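Local structure of RidA family protein (Psychrobacter sp. MES7-P7E, 6L8P) at residues G55-P58 and E59-E62; S103-A106 and V107-V111. The protein probably hydrolyses reactive enamine and imine intermediates of amino-acid metabolism to keto acids and ammonia, as other RidA proteins do. The protein carries 1 engineered substitution. One frame throughout, in Å; residues are numbered along the deposited sequence.

In the fold
Contact 1 turns the chain between strand 47-54 and helix 67-84, and contact 2 opens helix 105-115, the crossover helix between strands 92-99 and 122-127. Their centres lie 21 Å apart and their nearest atoms about 11 Å, so they do not touch. Helix 67-84 is common ground: Pro58 packs on Gln73 and Asn77, while Val107 and Leu108 pack on Phe67. Contact 2 also meets another subunit of the trimer, and the side chain of Phe105 is about 4 Å from a bound malonate ion; in contact 1 the side chain of Phe56 is about 6 Å from a bound malonate ion. Malonate probably came from the crystallisation liquor, but its position beside Phe105 is consistent with the intersubunit clefts that hold RidA active sites.

Contact 1: G55-P58 and E59-E62; sequences GFDP and ETME. Engineered in segment 59-62: Glu59 (natural residue Asp).
Asp57 OD1 is gripped by two backbone N-H groups of the turn that follows it. Glu59 N lies 2.8 Å from Asp57 OD1 and meets it almost head-on to its C-O bond, whereas Thr60 N, 3.2 Å from the same Asp57 OD1, comes from above the carboxylate plane, 62° out of it. The carboxylate can face both donors because CG stands anti to the backbone N (chi1 176°), beside the carbonyl carbon. With an alanine at Asp57, the N-H groups of Glu59 and Thr60 would probably lose their shared acceptor and the turn would be freer to flex. A water donates to the other oxygen, OD2, and also bonds Thr60 OG1; OD2 has a weak, long ion pair with Arg64 as well.

The bond from Glu59 N makes an Asx turn, and with Met61 N donating to Asp57 O at 2.8 Å the geometry is that of an Asx motif, which reverses the chain between strand 47-54 and helix 67-84. Asp57 N closes the loop on Glu62 O at 3.0 Å. Within the same turn of chain, Thr60 OG1 accepts from Glu62 N in an ST turn, and the Thr60 side chain crosses that of Asp57 at about a right angle, with Thr60 OG1 3.3 Å from Asp57 CB. The engineered Glu59, aspartate in the natural sequence, sends its carboxylate away from the turn.

On the apolar side, Met61 doubles back through bends at chi2 and chi3 to lay its CE methyl over one face of the Phe56 ring, 4.1 Å from the centroid. This CH-pi contact is accompanied by an oblique Met-aromatic approach of Met61 SD, 5.2 Å from the Phe56 ring centroid. Pro32 packs against both Phe56 and Met61.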
loop_
_atom_site.group_PDB
_atom_site.type_symbol
_atom_site.label_atom_id
_atom_site.label_comp_id
_atom_site.label_asym_id
_atom_site.label_seq_id
_atom_site.Cartn_x
_atom_site.Cartn_y
_atom_site.Cartn_z
ATOM N N GLY A 55 -14.749 -3.650 9.239
ATOM C CA GLY A 55 -16.203 -3.736 9.192
ATOM C C GLY A 55 -16.900 -3.415 10.513
ATOM O O GLY A 55 -17.801 -4.150 10.920
ATOM N N PHE A 56 -16.487 -2.345 11.180
ATOM C CA PHE A 56 -17.115 -1.934 12.437
ATOM C C PHE A 56 -18.405 -1.171 12.182
ATOM O O PHE A 56 -18.468 -0.279 11.332
ATOM C CB PHE A 56 -16.204 -0.973 13.207
ATOM C CG PHE A 56 -14.924 -1.566 13.683
ATOM C CD1 PHE A 56 -14.894 -2.553 14.654
ATOM C CD2 PHE A 56 -13.749 -1.018 13.229
ATOM C CE1 PHE A 56 -13.638 -3.075 15.106
ATOM C CE2 PHE A 56 -12.489 -1.498 13.663
ATOM C CZ PHE A 56 -12.448 -2.543 14.599
ATOM N N ASP A 57 -19.417 -1.440 12.996
ATOM C CA ASP A 57 -20.499 -0.466 13.168
ATOM C C ASP A 57 -19.924 0.803 13.805
ATOM O O ASP A 57 -19.211 0.700 14.822
ATOM C CB ASP A 57 -21.537 -1.143 14.068
ATOM C CG ASP A 57 -22.720 -0.249 14.443
ATOM O OD1 ASP A 57 -22.573 0.940 14.801
ATOM O OD2 ASP A 57 -23.819 -0.837 14.540
ATOM N N PRO A 58 -20.093 1.987 13.209
ATOM C CA PRO A 58 -19.376 3.157 13.725
ATOM C C PRO A 58 -19.854 3.621 15.090
ATOM O O PRO A 58 -19.137 4.391 15.736
ATOM C CB PRO A 58 -19.609 4.237 12.653
ATOM C CG PRO A 58 -20.803 3.746 11.887
ATOM C CD PRO A 58 -20.779 2.274 11.919
ATOM N N GLU A 59 -21.035 3.208 15.528
ATOM C CA GLU A 59 -21.468 3.623 16.864
ATOM C C GLU A 59 -21.020 2.646 17.931
ATOM O O GLU A 59 -20.576 3.051 19.016
ATOM C CB GLU A 59 -22.990 3.748 16.893
ATOM C CG GLU A 59 -23.491 4.908 16.049
ATOM C CD GLU A 59 -23.682 6.166 16.873
ATOM O OE1 GLU A 59 -24.012 6.046 18.078
ATOM O OE2 GLU A 59 -23.492 7.275 16.327
ATOM N N THR A 60 -21.111 1.366 17.640
ATOM C CA THR A 60 -20.830 0.377 18.671
ATOM C C THR A 60 -19.389 -0.084 18.667
ATOM O O THR A 60 -18.945 -0.707 19.649
ATOM C CB THR A 60 -21.709 -0.867 18.527
ATOM O OG1 THR A 60 -21.303 -1.610 17.350
ATOM C CG2 THR A 60 -23.208 -0.505 18.460
ATOM N N MET A 61 -18.664 0.182 17.562
ATOM C CA MET A 61 -17.301 -0.329 17.344
ATOM C C MET A 61 -17.216 -1.844 17.425
ATOM O O MET A 61 -16.148 -2.389 17.714
ATOM C CB MET A 61 -16.284 0.322 18.301
ATOM C CG MET A 61 -16.207 1.858 18.127
ATOM S SD MET A 61 -15.635 2.251 16.418
ATOM C CE MET A 61 -14.016 1.445 16.358
ATOM N N GLU A 62 -18.303 -2.552 17.107
ATOM C CA GLU A 62 -18.284 -4.002 17.007
ATOM C C GLU A 62 -18.260 -4.390 15.537
ATOM O O GLU A 62 -18.970 -3.798 14.724
ATOM C CB GLU A 62 -19.505 -4.628 17.685
ATOM C CG GLU A 62 -19.548 -4.271 19.170
ATOM C CD GLU A 62 -20.838 -4.703 19.843
ATOM O OE1 GLU A 62 -21.145 -4.131 20.905
ATOM O OE2 GLU A 62 -21.545 -5.596 19.317
HETATM O O HOH W 1 -23.150 -3.361 16.410
#

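Contact 2: S103-A106 and V107-V111; sequences SDFA and VLNEV
Leu108 N, Asn109 N and Glu110 N donate in succession to Asp104 O, Phe105 O and Ala106 O, the i to i+4 bonds of the first turn of an alpha helix, 2.8 to 3.0 Å long. The helix, 105-115, is the crossover of a beta-alpha-beta unit, joining strand 92-99 to strand 122-127. At its start a water bridges the chain, donating to Ser103 O and accepting from Val107 N.

Leu108 is buried, its CD2 methyl 4.2 Å from Phe105 CD1 and approaching that ring obliquely. Phe67 of helix 67-84 packs on Val107 and Leu108. Along another side, Glu110 rests its CG 3.4 Å from Ala106 O, and the extended chain beyond leads its carboxylate away.

The more distinctive pair is Phe105 and Asn109, one turn apart and close to Pro132 and Gly36 of the second subunit. Asn109 OD1 accepts a hydrogen bond from Arg123 of strand 122-127, which helps fix the rotation of the amide. With CG beside its own backbone N (chi1 -72°), Asn109 leans back toward Phe105; the amide and ring planes stand 78° apart, and Asn109 ND2 reaches over one face of the ring near its rim, 3.3 Å from Phe105 CE2.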
loop_
_atom_site.group_PDB
_atom_site.type_symbol
_atom_site.label_atom_id
_atom_site.label_comp_id
_atom_site.label_asym_id
_atom_site.label_seq_id
_atom_site.Cartn_x
_atom_site.Cartn_y
_atom_site.Cartn_z
ATOM N N SER A 103 -10.829 -17.258 -0.090
ATOM C CA SER A 103 -12.122 -17.857 -0.413
ATOM C C SER A 103 -13.221 -16.813 -0.486
ATOM O O SER A 103 -14.250 -17.065 -1.116
ATOM C CB SER A 103 -12.509 -18.913 0.635
ATOM O OG SER A 103 -11.529 -19.938 0.641
ATOM N N ASP A 104 -13.052 -15.657 0.162
ATOM C CA ASP A 104 -14.033 -14.579 0.089
ATOM C C ASP A 104 -13.905 -13.697 -1.166
ATOM O O ASP A 104 -14.684 -12.752 -1.310
ATOM C CB ASP A 104 -13.924 -13.707 1.343
ATOM C CG ASP A 104 -14.262 -14.478 2.614
ATOM O OD1 ASP A 104 -15.240 -15.265 2.595
ATOM O OD2 ASP A 104 -13.593 -14.290 3.664
ATOM N N PHE A 105 -12.992 -14.020 -2.083
ATOM C CA PHE A 105 -12.709 -13.167 -3.244
ATOM C C PHE A 105 -13.949 -12.970 -4.118
ATOM O O PHE A 105 -14.261 -11.840 -4.517
ATOM C CB PHE A 105 -11.545 -13.783 -4.032
ATOM C CG PHE A 105 -10.928 -12.884 -5.114
ATOM C CD1 PHE A 105 -10.189 -11.763 -4.770
ATOM C CD2 PHE A 105 -11.045 -13.217 -6.458
ATOM C CE1 PHE A 105 -9.583 -10.941 -5.756
ATOM C CE2 PHE A 105 -10.452 -12.398 -7.462
ATOM C CZ PHE A 105 -9.723 -11.272 -7.104
ATOM N N ALA A 106 -14.700 -14.043 -4.382
ATOM C CA ALA A 106 -15.876 -13.882 -5.236
ATOM C C ALA A 106 -16.874 -12.929 -4.604
ATOM O O ALA A 106 -17.359 -11.997 -5.261
ATOM C CB ALA A 106 -16.519 -15.249 -5.514
ATOM N N VAL A 107 -17.152 -13.098 -3.298
ATOM C CA VAL A 107 -18.112 -12.204 -2.680
ATOM C C VAL A 107 -17.547 -10.782 -2.577
ATOM O O VAL A 107 -18.293 -9.811 -2.734
ATOM C CB VAL A 107 -18.536 -12.770 -1.313
ATOM C CG1 VAL A 107 -19.416 -11.784 -0.566
ATOM C CG2 VAL A 107 -19.279 -14.071 -1.528
ATOM N N LEU A 108 -16.224 -10.635 -2.380
ATOM C CA LEU A 108 -15.617 -9.306 -2.426
ATOM C C LEU A 108 -15.950 -8.612 -3.741
ATOM O O LEU A 108 -16.396 -7.455 -3.762
ATOM C CB LEU A 108 -14.090 -9.437 -2.281
ATOM C CG LEU A 108 -13.299 -8.127 -2.422
ATOM C CD1 LEU A 108 -13.373 -7.369 -1.075
ATOM C CD2 LEU A 108 -11.861 -8.377 -2.887
ATOM N N ASN A 109 -15.773 -9.345 -4.848
ATOM C CA ASN A 109 -16.014 -8.717 -6.139
ATOM C C ASN A 109 -17.489 -8.362 -6.297
ATOM O O ASN A 109 -17.808 -7.285 -6.829
ATOM C CB ASN A 109 -15.504 -9.637 -7.251
ATOM C CG ASN A 109 -13.970 -9.682 -7.309
ATOM O OD1 ASN A 109 -13.303 -8.658 -7.096
ATOM N ND2 ASN A 109 -13.409 -10.849 -7.629
ATOM N N GLU A 110 -18.385 -9.178 -5.727
ATOM C CA GLU A 110 -19.816 -8.868 -5.782
ATOM C C GLU A 110 -20.151 -7.610 -4.992
ATOM O O GLU A 110 -20.923 -6.752 -5.456
ATOM C CB GLU A 110 -20.624 -10.052 -5.262
ATOM C CG GLU A 110 -20.594 -11.257 -6.178
ATOM C CD GLU A 110 -21.315 -12.459 -5.582
ATOM O OE1 GLU A 110 -21.946 -12.315 -4.505
ATOM O OE2 GLU A 110 -21.245 -13.547 -6.196
ATOM N N VAL A 111 -19.566 -7.461 -3.796
ATOM C CA VAL A 111 -19.837 -6.280 -2.999
ATOM C C VAL A 111 -19.304 -5.045 -3.703
ATOM O O VAL A 111 -19.949 -3.987 -3.692
ATOM C CB VAL A 111 -19.227 -6.457 -1.589
ATOM C CG1 VAL A 111 -19.299 -5.163 -0.785
ATOM C CG2 VAL A 111 -19.965 -7.603 -0.853
HETATM O O HOH W 2 -16.517 -15.698 -1.874
#